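PDB 3R9T: EchA1_1 from Mycobacterium avium subsp. paratuberculosis, which probably catalyses the reversible hydration of 2-enoyl-CoA thioesters to (3S)-3-hydroxyacyl-CoA in fatty acid metabolism. Local coordinates for residues B[61-67]-B[106-112]; B[99-104]-B[211-216]; B[33-39]-B[81-85]; B[14-18]-B[51-56]; B[119-123]-B[152-156]. All blocks are in the same frame, centred on the assembly; numbering follows the deposited sequence. Where two conformers were deposited one is given.

All five contacts lie within one crotonase-type chain. Interaction 3 is nearest the ligand: Leu82 has its side chain about 4 Å from the bound benzoic acid. Interactions 1 and 5 are linked by the chain, since strand 111-113 leads into helix 115-122, and they touch where Phe67 CE2 lies 4.0 Å from Leu119 CB. Interactions 2 and 4 also touch, with Lys102 NZ 2.9 Å from Val54 O, and their centres are about 14 Å apart. Interaction 4 lies far out, about 21 Å from the chain centre to its own centre. Interactions 1 and 4 reach the same six-stranded sheet. Interactions 2 and 5 both meet the second subunit.

Interaction 1: residues B[61-67]-B[106-112]; sequences GAGDKSF and AAVNGTA
This is a buried contact between two connections that leave neighbouring parallel strands, 56-61 and 104-108. The Asn109 amide lies inside the loop 61-67 and bonds to its backbone. Asn109 ND2 donates to Gly63 O at 2.9 Å and to Ser66 O at 2.9 Å. Asn109 OD1 accepts from Gly61 N at 3.1 Å, with the donor well above the carbonyl plane. CG of Asn109 sits between the backbone N and the carbonyl carbon (chi1 53°), which turns the amide into the loop. Two main-chain bonds follow: Thr111 N to Lys65 O and Phe67 N to Thr111 O. They form a parallel bridge of Ser66 with Thr111. In this crotonase-type fold, the chain passes from the six-stranded sheet into the smaller sheet that begins with strand 111-113. The chain turns a corner at Phe67. Val108 CG2 stands over the centre of its ring, 3.9 Å from the centroid, as a CH-pi contact. Asn109 OD1 lies at the ring edge, in plane. Ala112 CB meets Phe67 CD2 at 3.7 Å. One water joins Asp64 O to Asn109 O, while another joins the hydroxyls of Ser66 and Thr111. The carboxylate of Asp64 pairs with Arg131.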
# COMPACT_ATOMS: atom_id res chain seq x y z
N GLY B 61 -24.54 7.34 -11.27
CA GLY B 61 -25.84 7.43 -10.64
C GLY B 61 -26.69 8.43 -11.40
O GLY B 61 -26.19 9.42 -11.92
N ALA B 62 -27.99 8.16 -11.45
CA ALA B 62 -28.94 9.04 -12.11
C ALA B 62 -29.08 10.34 -11.34
O ALA B 62 -29.09 10.33 -10.11
CB ALA B 62 -30.31 8.36 -12.24
N GLY B 63 -29.19 11.46 -12.05
CA GLY B 63 -29.45 12.75 -11.41
C GLY B 63 -28.20 13.50 -10.96
O GLY B 63 -27.07 13.07 -11.22
N ASP B 64 -28.41 14.61 -10.26
CA ASP B 64 -27.32 15.55 -9.99
C ASP B 64 -26.87 15.64 -8.53
O ASP B 64 -26.03 16.49 -8.21
CB ASP B 64 -27.71 16.96 -10.47
CG ASP B 64 -26.50 17.88 -10.62
OD1 ASP B 64 -25.52 17.46 -11.28
OD2 ASP B 64 -26.52 19.00 -10.07
N LYS B 65 -27.38 14.79 -7.64
CA LYS B 65 -27.01 14.88 -6.23
C LYS B 65 -26.35 13.63 -5.70
O LYS B 65 -25.52 13.73 -4.81
CB LYS B 65 -28.22 15.22 -5.33
CG LYS B 65 -28.83 16.59 -5.59
CD LYS B 65 -28.06 17.71 -4.90
CE LYS B 65 -28.86 19.02 -4.85
NZ LYS B 65 -27.96 20.19 -4.63
N SER B 66 -26.73 12.46 -6.22
CA SER B 66 -26.33 11.18 -5.61
C SER B 66 -25.69 10.21 -6.59
O SER B 66 -26.29 9.90 -7.60
CB SER B 66 -27.56 10.48 -5.01
OG SER B 66 -28.21 11.26 -4.02
N PHE B 67 -24.51 9.69 -6.26
CA PHE B 67 -23.95 8.54 -6.98
C PHE B 67 -24.60 7.29 -6.38
O PHE B 67 -25.28 6.52 -7.08
CB PHE B 67 -22.42 8.52 -6.85
CG PHE B 67 -21.75 7.22 -7.28
CD1 PHE B 67 -21.63 6.87 -8.62
CD2 PHE B 67 -21.17 6.37 -6.32
CE1 PHE B 67 -20.98 5.70 -9.00
CE2 PHE B 67 -20.52 5.21 -6.70
CZ PHE B 67 -20.42 4.89 -8.04
N ALA B 106 -15.80 4.17 -12.07
CA ALA B 106 -16.89 4.80 -11.35
C ALA B 106 -16.93 6.29 -11.66
O ALA B 106 -15.94 6.98 -11.48
CB ALA B 106 -16.68 4.60 -9.87
N ALA B 107 -18.07 6.78 -12.15
CA ALA B 107 -18.23 8.18 -12.42
C ALA B 107 -19.15 8.72 -11.34
O ALA B 107 -20.39 8.60 -11.43
CB ALA B 107 -18.83 8.36 -13.78
N VAL B 108 -18.51 9.26 -10.30
CA VAL B 108 -19.18 9.66 -9.07
C VAL B 108 -19.73 11.07 -9.20
O VAL B 108 -18.98 12.06 -9.15
CB VAL B 108 -18.24 9.51 -7.91
CG1 VAL B 108 -18.91 9.94 -6.64
CG2 VAL B 108 -17.78 8.03 -7.83
N ASN B 109 -21.04 11.13 -9.40
CA ASN B 109 -21.75 12.36 -9.72
C ASN B 109 -22.21 13.13 -8.48
O ASN B 109 -22.61 14.29 -8.57
CB ASN B 109 -22.95 12.07 -10.63
CG ASN B 109 -23.85 10.99 -10.09
OD1 ASN B 109 -23.42 9.85 -9.87
ND2 ASN B 109 -25.12 11.34 -9.85
N GLY B 110 -22.18 12.49 -7.32
CA GLY B 110 -22.51 13.18 -6.07
C GLY B 110 -22.21 12.30 -4.87
O GLY B 110 -21.18 11.64 -4.83
N THR B 111 -23.12 12.28 -3.90
CA THR B 111 -22.90 11.57 -2.65
C THR B 111 -22.50 10.13 -2.92
O THR B 111 -23.15 9.45 -3.71
CB THR B 111 -24.16 11.52 -1.79
OG1 THR B 111 -24.77 12.81 -1.75
CG2 THR B 111 -23.80 11.07 -0.38
N ALA B 112 -21.45 9.67 -2.24
CA ALA B 112 -20.95 8.32 -2.41
C ALA B 112 -20.50 7.78 -1.06
O ALA B 112 -19.32 7.53 -0.84
CB ALA B 112 -19.80 8.29 -3.41
O HOH W 1 -23.57 16.39 -7.04
O HOH W 2 -27.43 12.40 -1.40

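Interaction 2: residues B[99-104]-B[211-216]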
# COMPACT_ATOMS: atom_id res chain seq x y z
N PHE B 99 -15.83 -9.73 -10.54
CA PHE B 99 -14.70 -9.45 -11.38
C PHE B 99 -15.06 -9.66 -12.85
O PHE B 99 -15.60 -10.72 -13.23
CB PHE B 99 -13.50 -10.34 -11.05
CG PHE B 99 -12.31 -10.07 -11.92
CD1 PHE B 99 -11.43 -9.04 -11.61
CD2 PHE B 99 -12.12 -10.78 -13.11
CE1 PHE B 99 -10.35 -8.74 -12.45
CE2 PHE B 99 -11.04 -10.50 -13.95
CZ PHE B 99 -10.16 -9.48 -13.61
N ILE B 100 -14.75 -8.64 -13.64
CA ILE B 100 -14.74 -8.73 -15.10
C ILE B 100 -13.39 -8.27 -15.64
O ILE B 100 -12.69 -7.45 -15.04
CB ILE B 100 -15.91 -7.95 -15.76
CG1 ILE B 100 -15.76 -6.43 -15.63
CG2 ILE B 100 -17.26 -8.48 -15.22
CD1 ILE B 100 -16.69 -5.66 -16.59
N ASP B 101 -13.03 -8.83 -16.80
CA ASP B 101 -11.78 -8.61 -17.55
C ASP B 101 -11.61 -7.20 -18.10
O ASP B 101 -10.51 -6.78 -18.50
CB ASP B 101 -11.80 -9.52 -18.78
CG ASP B 101 -11.58 -10.98 -18.44
OD1 ASP B 101 -10.93 -11.27 -17.42
OD2 ASP B 101 -12.07 -11.83 -19.21
N LYS B 102 -12.74 -6.51 -18.23
CA LYS B 102 -12.74 -5.19 -18.85
C LYS B 102 -12.68 -4.09 -17.80
O LYS B 102 -13.21 -4.25 -16.71
CB LYS B 102 -13.98 -5.06 -19.72
CG LYS B 102 -14.30 -6.38 -20.44
CD LYS B 102 -14.48 -6.24 -21.90
CE LYS B 102 -14.81 -7.59 -22.57
NZ LYS B 102 -15.97 -7.47 -23.46
N PRO B 103 -12.03 -2.98 -18.13
CA PRO B 103 -11.91 -1.91 -17.16
C PRO B 103 -13.25 -1.32 -16.73
O PRO B 103 -14.16 -1.14 -17.55
CB PRO B 103 -11.07 -0.85 -17.91
CG PRO B 103 -11.30 -1.15 -19.37
CD PRO B 103 -11.39 -2.64 -19.41
N THR B 104 -13.32 -1.03 -15.42
CA THR B 104 -14.46 -0.37 -14.80
C THR B 104 -14.07 0.98 -14.20
O THR B 104 -13.06 1.10 -13.54
CB THR B 104 -15.11 -1.25 -13.71
OG1 THR B 104 -14.13 -1.55 -12.69
CG2 THR B 104 -15.65 -2.57 -14.33
N VAL B 211 -4.95 -5.44 -22.00
CA VAL B 211 -5.66 -4.76 -20.89
C VAL B 211 -6.28 -5.81 -19.95
O VAL B 211 -6.17 -5.73 -18.71
CB VAL B 211 -6.73 -3.76 -21.44
CG1 VAL B 211 -7.71 -3.27 -20.34
CG2 VAL B 211 -6.05 -2.59 -22.16
N GLN B 212 -6.92 -6.80 -20.57
CA GLN B 212 -7.60 -7.91 -19.88
C GLN B 212 -6.61 -8.73 -19.07
O GLN B 212 -6.82 -8.99 -17.88
CB GLN B 212 -8.37 -8.76 -20.88
CG GLN B 212 -9.55 -7.98 -21.41
CD GLN B 212 -10.26 -8.56 -22.61
OE1 GLN B 212 -11.05 -7.85 -23.25
NE2 GLN B 212 -10.01 -9.81 -22.93
N ALA B 213 -5.49 -9.08 -19.70
CA ALA B 213 -4.46 -9.85 -19.02
C ALA B 213 -3.84 -9.05 -17.87
O ALA B 213 -3.56 -9.59 -16.79
CB ALA B 213 -3.37 -10.28 -19.98
N SER B 214 -3.62 -7.75 -18.10
CA SER B 214 -3.04 -6.88 -17.07
C SER B 214 -3.95 -6.81 -15.86
O SER B 214 -3.48 -6.87 -14.72
CB SER B 214 -2.78 -5.46 -17.60
OG SER B 214 -1.79 -5.47 -18.60
N LYS B 215 -5.26 -6.70 -16.09
CA LYS B 215 -6.22 -6.73 -14.98
C LYS B 215 -6.18 -8.02 -14.20
O LYS B 215 -6.16 -8.00 -12.97
CB LYS B 215 -7.66 -6.53 -15.46
CG LYS B 215 -8.17 -5.13 -15.41
CD LYS B 215 -9.74 -5.06 -15.49
CE LYS B 215 -10.46 -5.39 -14.19
NZ LYS B 215 -11.90 -4.88 -14.19
N ARG B 216 -6.18 -9.16 -14.88
CA ARG B 216 -6.19 -10.43 -14.18
C ARG B 216 -4.95 -10.56 -13.31
O ARG B 216 -5.05 -11.01 -12.17
CB ARG B 216 -6.29 -11.61 -15.15
CG ARG B 216 -7.63 -11.69 -15.84
CD ARG B 216 -7.80 -12.95 -16.61
NE ARG B 216 -6.90 -13.04 -17.74
CZ ARG B 216 -7.20 -12.72 -19.00
NH1 ARG B 216 -6.28 -12.87 -19.93
NH2 ARG B 216 -8.42 -12.29 -19.33
O HOH W 3 -13.57 -6.09 -12.14
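Lys215 reaches from helix 208-218 to the loop 99-104, just ahead of strand 104-108. Its CB is directed at the loop and lies 4.2 Å from Asp101 O. CD passes closer to the same carbonyl, 3.6 Å from Asp101 O. The chain then bends at chi3 (78°), and CE comes to 3.2 Å from Ile100 O and 3.8 Å from Phe99 CE1. At the tip, NZ donates to Ile100 O at 2.8 Å and to Lys102 O at 2.9 Å. The ammonium is tilted 24° from the Ile100 carbonyl plane but stands well above that of Lys102. A water accepts a further bond from NZ and also one from Ile100 N. Asp124 makes a salt bridge with the same ammonium.

In one of two deposited positions of Asp101, its OD1 lies 3.3 Å from Arg216 NH2, a weak and doubtful salt bridge. The stronger partner of Arg216 is Glu239 of the second subunit. Pro103 CD packs on Val211 CG1, and the Gln212 side chain runs beside that of Lys102.

The buried charge of Lys215 is therefore shared among two carbonyls, a water and Asp124. Four acceptors surround three N-H groups, so they cannot all be fully bonded at once. Such a setting would be expected to favour the protonated lysine and to tie the loop to a helix that also faces the second subunit.

Interaction 3: residues B[33-39]-B[81-85]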
# COMPACT_ATOMS: atom_id res chain seq x y z
N ILE B 33 -28.67 1.15 -2.79
CA ILE B 33 -28.66 -0.20 -3.35
C ILE B 33 -29.71 -1.10 -2.72
O ILE B 33 -29.75 -1.27 -1.51
CB ILE B 33 -27.30 -0.89 -3.16
CG1 ILE B 33 -26.19 -0.04 -3.76
CG2 ILE B 33 -27.30 -2.27 -3.84
CD1 ILE B 33 -26.40 0.33 -5.24
N ASN B 34 -30.53 -1.68 -3.58
CA ASN B 34 -31.37 -2.81 -3.21
C ASN B 34 -31.23 -3.93 -4.26
O ASN B 34 -30.47 -3.81 -5.23
CB ASN B 34 -32.84 -2.35 -3.08
CG ASN B 34 -33.44 -1.92 -4.41
OD1 ASN B 34 -32.84 -2.08 -5.47
ND2 ASN B 34 -34.65 -1.37 -4.36
N ALA B 35 -31.98 -5.01 -4.06
CA ALA B 35 -31.94 -6.15 -4.99
C ALA B 35 -32.22 -5.79 -6.47
O ALA B 35 -31.60 -6.37 -7.36
CB ALA B 35 -32.90 -7.25 -4.53
N ALA B 36 -33.13 -4.86 -6.71
CA ALA B 36 -33.45 -4.42 -8.08
C ALA B 36 -32.25 -3.73 -8.77
O ALA B 36 -31.98 -3.96 -9.95
CB ALA B 36 -34.66 -3.49 -8.07
N VAL B 37 -31.53 -2.89 -8.02
CA VAL B 37 -30.32 -2.26 -8.54
C VAL B 37 -29.28 -3.35 -8.82
O VAL B 37 -28.63 -3.34 -9.87
CB VAL B 37 -29.75 -1.22 -7.55
CG1 VAL B 37 -28.40 -0.65 -8.06
CG2 VAL B 37 -30.77 -0.09 -7.26
N SER B 38 -29.14 -4.30 -7.91
CA SER B 38 -28.17 -5.37 -8.09
C SER B 38 -28.42 -6.20 -9.34
O SER B 38 -27.49 -6.64 -10.00
CB SER B 38 -28.10 -6.27 -6.85
OG SER B 38 -27.78 -5.51 -5.70
N ILE B 39 -29.69 -6.40 -9.67
CA ILE B 39 -30.05 -7.11 -10.88
C ILE B 39 -29.61 -6.36 -12.12
O ILE B 39 -29.00 -6.94 -13.02
CB ILE B 39 -31.57 -7.37 -10.93
CG1 ILE B 39 -31.93 -8.46 -9.93
CG2 ILE B 39 -32.02 -7.77 -12.33
CD1 ILE B 39 -33.42 -8.54 -9.59
N ASN B 81 -32.24 -9.17 1.45
CA ASN B 81 -30.93 -9.27 0.79
C ASN B 81 -30.79 -8.13 -0.19
O ASN B 81 -31.75 -7.75 -0.86
CB ASN B 81 -30.73 -10.60 0.07
CG ASN B 81 -30.81 -11.80 1.00
OD1 ASN B 81 -30.39 -11.74 2.16
ND2 ASN B 81 -31.33 -12.90 0.48
N LEU B 82 -29.58 -7.59 -0.29
CA LEU B 82 -29.32 -6.44 -1.14
C LEU B 82 -28.76 -6.88 -2.48
O LEU B 82 -28.78 -6.11 -3.44
CB LEU B 82 -28.37 -5.47 -0.44
CG LEU B 82 -28.95 -4.92 0.88
CD1 LEU B 82 -28.02 -3.89 1.47
CD2 LEU B 82 -30.36 -4.35 0.71
N TYR B 83 -28.32 -8.13 -2.54
CA TYR B 83 -27.57 -8.64 -3.67
C TYR B 83 -28.47 -9.09 -4.82
O TYR B 83 -29.70 -9.06 -4.70
CB TYR B 83 -26.62 -9.75 -3.22
CG TYR B 83 -27.25 -10.97 -2.57
CD1 TYR B 83 -27.95 -11.90 -3.34
CD2 TYR B 83 -27.10 -11.23 -1.21
CE1 TYR B 83 -28.52 -13.05 -2.76
CE2 TYR B 83 -27.67 -12.38 -0.62
CZ TYR B 83 -28.38 -13.28 -1.41
OH TYR B 83 -28.94 -14.43 -0.86
N HIS B 84 -27.86 -9.44 -5.94
CA HIS B 84 -28.59 -9.99 -7.09
C HIS B 84 -29.17 -11.31 -6.61
O HIS B 84 -28.41 -12.19 -6.22
CB HIS B 84 -27.64 -10.24 -8.26
CG HIS B 84 -28.30 -10.58 -9.55
ND1 HIS B 84 -29.27 -11.56 -9.67
CD2 HIS B 84 -28.08 -10.12 -10.81
CE1 HIS B 84 -29.65 -11.65 -10.93
NE2 HIS B 84 -28.94 -10.80 -11.64
N PRO B 85 -30.50 -11.46 -6.64
CA PRO B 85 -31.04 -12.69 -6.03
C PRO B 85 -30.56 -14.01 -6.64
O PRO B 85 -30.58 -15.02 -5.94
CB PRO B 85 -32.57 -12.57 -6.22
CG PRO B 85 -32.84 -11.27 -6.86
CD PRO B 85 -31.55 -10.57 -7.16
O HOH W 4 -33.32 -5.66 -1.50
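The start of helix 35-50 meets the loop 81-85, which supplies Leu82 to the benzoic acid pocket. Ser38 and Leu82 make the direct polar link. Ser38 OG donates to Leu82 O in the carbonyl plane. The modelled 2.5 Å between Ser38 OG and Leu82 O is unusually short, so its exact length is doubtful. OG lies anti to the carbonyl carbon of Ser38 (chi1 -58°), which directs it at this acceptor. Ser38 CB then packs against the next part of the loop, 3.3 Å from His84 N.

Asn34 is the N-cap of the helix. Its OD1 accepts from Val37 N at 3.0 Å, nearly along the C=O axis. A water accepts from Ala35 N in the first turn and donates to Asn81 O. Ala35 CB passes beside the loop backbone, 3.7 Å from Tyr83 O.

Further along, Ile39 covers two rings. Its CG1 stands over the centre of the His84 imidazole, 4.0 Å from the centroid and 6° off the normal. The same carbon is 3.5 Å from Pro85 CD, and CD1 also reaches the proline. The imidazole is held at both nitrogens: NE2 bonds to Asp43 of the same helix, and ND1 to the backbone N of Asp86.

Leu82 CD2 lies 3.8 Å from Ile33 O, while its side chain also touches the benzoic acid. The contact thus joins a capped helix N-terminus to a pocket-lining loop. Leu82 lines this pocket together with Ile76 and Glu138, consistent with the acyl-CoA site of crotonase-type enzymes.

Interaction 4: residues B[14-18]-B[51-56]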
# COMPACT_ATOMS: atom_id res chain seq x y z
N GLU B 14 -26.63 1.42 -21.13
CA GLU B 14 -26.63 2.05 -22.44
C GLU B 14 -25.21 1.97 -23.01
O GLU B 14 -24.25 1.78 -22.26
CB GLU B 14 -27.16 3.49 -22.35
CG GLU B 14 -26.21 4.54 -21.80
CD GLU B 14 -26.77 5.94 -21.96
OE1 GLU B 14 -27.92 6.19 -21.53
OE2 GLU B 14 -26.06 6.80 -22.52
N ARG B 15 -25.08 2.09 -24.32
CA ARG B 15 -23.78 1.99 -24.97
C ARG B 15 -23.40 3.34 -25.57
O ARG B 15 -24.16 3.92 -26.34
CB ARG B 15 -23.79 0.90 -26.04
CG ARG B 15 -23.35 -0.46 -25.53
CD ARG B 15 -21.84 -0.63 -25.64
NE ARG B 15 -21.44 -1.01 -26.99
CZ ARG B 15 -21.53 -2.24 -27.49
NH1 ARG B 15 -22.00 -3.24 -26.76
NH2 ARG B 15 -21.14 -2.47 -28.74
N ARG B 16 -22.23 3.85 -25.19
CA ARG B 16 -21.64 5.01 -25.84
C ARG B 16 -20.46 4.46 -26.61
O ARG B 16 -19.37 4.30 -26.05
CB ARG B 16 -21.12 6.06 -24.85
CG ARG B 16 -22.12 6.59 -23.85
CD ARG B 16 -23.16 7.49 -24.47
NE ARG B 16 -24.09 7.96 -23.45
CZ ARG B 16 -24.04 9.14 -22.83
NH1 ARG B 16 -24.95 9.43 -21.91
NH2 ARG B 16 -23.10 10.04 -23.12
N GLY B 17 -20.66 4.16 -27.89
CA GLY B 17 -19.61 3.51 -28.68
C GLY B 17 -19.23 2.17 -28.07
O GLY B 17 -20.10 1.32 -27.87
N ASN B 18 -17.94 2.00 -27.73
CA ASN B 18 -17.46 0.74 -27.12
C ASN B 18 -17.44 0.72 -25.58
O ASN B 18 -16.83 -0.18 -24.98
CB ASN B 18 -16.07 0.36 -27.66
CG ASN B 18 -14.99 1.41 -27.37
OD1 ASN B 18 -15.14 2.28 -26.51
ND2 ASN B 18 -13.89 1.31 -28.10
N ASP B 51 -19.70 -9.44 -24.32
CA ASP B 51 -19.82 -8.77 -25.60
C ASP B 51 -18.44 -8.26 -26.00
O ASP B 51 -17.92 -7.31 -25.39
CB ASP B 51 -20.85 -7.63 -25.47
CG ASP B 51 -21.11 -6.90 -26.78
OD1 ASP B 51 -20.36 -7.12 -27.75
OD2 ASP B 51 -22.06 -6.10 -26.82
N PRO B 52 -17.81 -8.87 -27.03
CA PRO B 52 -16.50 -8.34 -27.38
C PRO B 52 -16.56 -6.94 -28.03
O PRO B 52 -15.51 -6.35 -28.27
CB PRO B 52 -15.94 -9.38 -28.35
CG PRO B 52 -17.14 -10.04 -28.95
CD PRO B 52 -18.35 -9.74 -28.09
N GLU B 53 -17.74 -6.40 -28.31
CA GLU B 53 -17.79 -5.00 -28.75
C GLU B 53 -17.66 -4.01 -27.58
O GLU B 53 -17.42 -2.82 -27.79
CB GLU B 53 -19.08 -4.70 -29.51
CG GLU B 53 -19.21 -5.33 -30.88
CD GLU B 53 -20.43 -4.82 -31.63
OE1 GLU B 53 -21.15 -3.95 -31.08
OE2 GLU B 53 -20.67 -5.28 -32.77
N VAL B 54 -17.85 -4.50 -26.35
CA VAL B 54 -17.65 -3.68 -25.15
C VAL B 54 -16.19 -3.73 -24.69
O VAL B 54 -15.64 -4.80 -24.44
CB VAL B 54 -18.59 -4.14 -24.01
CG1 VAL B 54 -18.30 -3.34 -22.75
CG2 VAL B 54 -20.06 -4.00 -24.42
N ARG B 55 -15.57 -2.55 -24.57
CA ARG B 55 -14.16 -2.42 -24.19
C ARG B 55 -13.93 -1.82 -22.80
O ARG B 55 -12.81 -1.88 -22.27
CB ARG B 55 -13.41 -1.55 -25.20
CG ARG B 55 -13.31 -2.14 -26.60
CD ARG B 55 -12.50 -3.43 -26.64
NE ARG B 55 -11.27 -3.24 -25.88
CZ ARG B 55 -10.15 -2.67 -26.32
NH1 ARG B 55 -10.02 -2.28 -27.59
NH2 ARG B 55 -9.13 -2.52 -25.48
N ALA B 56 -14.96 -1.22 -22.24
CA ALA B 56 -14.88 -0.59 -20.92
C ALA B 56 -16.29 -0.37 -20.37
O ALA B 56 -17.27 -0.31 -21.12
CB ALA B 56 -14.15 0.75 -20.99
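Asn18 O is the acceptor for two successive backbone N-H groups of the loop 51-56. Arg55 N donates to it at 2.7 Å, nearly straight at 173° and in the carbonyl plane. Ala56 N adds a weak bond at 3.5 Å. These join the turn after strand 11-16 to the start of strand 56-61. The Asn18 side chain lies across that of Arg55, with ND2 3.8 Å from CG. Asn206 holds the Arg55 guanidinium elsewhere.

Arg15 makes the charged half of the contact. Its chain bends at chi2 and chi3 and folds back over its own turn, where NE donates to Gly17 O. From there NH1 reaches Asp51 OD2 at 2.9 Å. The acceptor lies in the guanidinium plane, but the arginine meets the carboxylate from above. NH2 bonds weakly to Glu53 OE1 at 2.8 Å, with the two planes 76° apart. Glu53 O and Val54 N lie over one guanidinium face, and Val54 CG2 comes tightly to 3.1 Å from Arg15 NH1.

Asp51 OD1 also accepts from Glu53 N at 2.8 Å, an Asx turn inside the type I turn from Asp51 to Val54.

One arginine thus bonds to two carboxylates and to the Gly17 carbonyl. The nearby negative groups would be expected to stabilise its positive charge, and the salt-bridge network joins strand 11-16, outermost in the sheet of this chain, to the turn following helix 35-50.

Interaction 5: residues B[119-123]-B[152-156]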
# COMPACT_ATOMS: atom_id res chain seq x y z
N LEU B 119 -18.55 0.81 -3.81
CA LEU B 119 -18.57 0.70 -5.28
C LEU B 119 -17.31 1.31 -5.91
O LEU B 119 -16.75 0.75 -6.85
CB LEU B 119 -19.80 1.38 -5.87
CG LEU B 119 -21.17 0.82 -5.48
CD1 LEU B 119 -22.30 1.65 -6.12
CD2 LEU B 119 -21.31 -0.66 -5.83
N ALA B 120 -16.87 2.46 -5.41
CA ALA B 120 -15.64 3.12 -5.88
C ALA B 120 -14.42 2.22 -5.65
O ALA B 120 -13.61 2.01 -6.55
CB ALA B 120 -15.44 4.50 -5.19
N LEU B 121 -14.33 1.66 -4.44
CA LEU B 121 -13.23 0.76 -4.10
C LEU B 121 -13.20 -0.45 -5.01
O LEU B 121 -12.14 -0.87 -5.43
CB LEU B 121 -13.33 0.34 -2.64
CG LEU B 121 -13.12 1.40 -1.56
CD1 LEU B 121 -13.55 0.87 -0.22
CD2 LEU B 121 -11.64 1.74 -1.53
N ALA B 122 -14.36 -0.97 -5.37
CA ALA B 122 -14.48 -2.16 -6.20
C ALA B 122 -14.19 -1.86 -7.68
O ALA B 122 -13.94 -2.77 -8.47
CB ALA B 122 -15.88 -2.73 -6.03
N SER B 123 -14.26 -0.59 -8.07
CA SER B 123 -13.96 -0.18 -9.45
C SER B 123 -12.44 -0.08 -9.72
O SER B 123 -11.67 0.17 -8.80
CB SER B 123 -14.64 1.17 -9.75
OG SER B 123 -16.05 1.14 -9.52
N ARG B 152 -10.87 -3.34 2.06
CA ARG B 152 -10.27 -2.68 0.90
C ARG B 152 -9.81 -1.28 1.20
O ARG B 152 -8.93 -0.79 0.49
CB ARG B 152 -11.23 -2.63 -0.29
CG ARG B 152 -11.47 -4.00 -0.89
CD ARG B 152 -12.53 -3.99 -1.96
NE ARG B 152 -12.52 -5.25 -2.72
CZ ARG B 152 -13.55 -5.71 -3.46
NH1 ARG B 152 -14.69 -5.04 -3.55
NH2 ARG B 152 -13.43 -6.87 -4.10
N ILE B 153 -10.36 -0.62 2.22
CA ILE B 153 -10.04 0.79 2.43
C ILE B 153 -8.54 0.94 2.74
O ILE B 153 -7.87 1.82 2.17
CB ILE B 153 -10.96 1.50 3.47
CG1 ILE B 153 -10.77 3.02 3.39
CG2 ILE B 153 -10.73 0.99 4.84
CD1 ILE B 153 -11.30 3.64 2.13
N ALA B 154 -8.00 0.04 3.57
CA ALA B 154 -6.58 0.13 3.91
C ALA B 154 -5.68 -0.42 2.82
O ALA B 154 -4.46 -0.25 2.90
CB ALA B 154 -6.29 -0.56 5.24
N GLU B 155 -6.26 -1.07 1.83
CA GLU B 155 -5.52 -1.50 0.65
C GLU B 155 -5.32 -0.39 -0.38
O GLU B 155 -4.42 -0.47 -1.23
CB GLU B 155 -6.25 -2.66 -0.00
CG GLU B 155 -6.17 -3.91 0.83
CD GLU B 155 -6.96 -5.08 0.28
OE1 GLU B 155 -7.75 -4.90 -0.67
OE2 GLU B 155 -6.80 -6.20 0.84
N GLN B 156 -6.15 0.64 -0.31
CA GLN B 156 -6.16 1.68 -1.33
C GLN B 156 -5.83 3.08 -0.84
O GLN B 156 -5.66 3.98 -1.65
CB GLN B 156 -7.50 1.67 -2.04
CG GLN B 156 -7.81 0.31 -2.61
CD GLN B 156 -9.02 0.30 -3.52
OE1 GLN B 156 -9.40 1.33 -4.07
NE2 GLN B 156 -9.63 -0.88 -3.68
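The last turn of helix 115-122 approaches residues 152-156 of helix 149-156. Their closest CA atoms, those of Leu121 and Arg152, are 6.8 Å apart, so side chains bridge them. Helix 149-156 is kinked at Ala154 and Glu155. Just past helix 115-122, Ser123 N bonds to Ala120 O, and Ser123 OG donates to Leu119 O.

Leu121 carries the apolar part. Its CD1 is 4.2 Å from Arg152 CB. With CG1 anti to the backbone N (chi1 -167°) and a bend at chi2, Ile153 brings its CD1 to 4.1 Å from Leu121 CD2.

Gln156 makes the polar link. Beyond CG its chain is extended, and it crosses Leu121 at a slant. NE2 donates to Leu121 O at 3.1 Å, almost straight at 174°, and the acceptor lies in the Gln156 amide plane. The donor is tilted 32° from the carbonyl plane. Leu121 CD2 also makes van der Waals contact with the amide, 3.4 Å from Gln156 OE1.

Arg152 also runs past Leu121, in the opposite direction, and its NH1 comes to 3.6 Å from Ala122 CB. The guanidinium is held elsewhere, by Val96 O and by a salt bridge to Asp229.

Lys160 of the second subunit bonds to Gln156 OE1, Leu121 O and Ser123 O. Leu121 O thus accepts from both the glutamine and this lysine. The carbonyls at the end of helix 115-122 would be expected to favour the lysine's positive charge, and this couples the helix packing to the subunit interface.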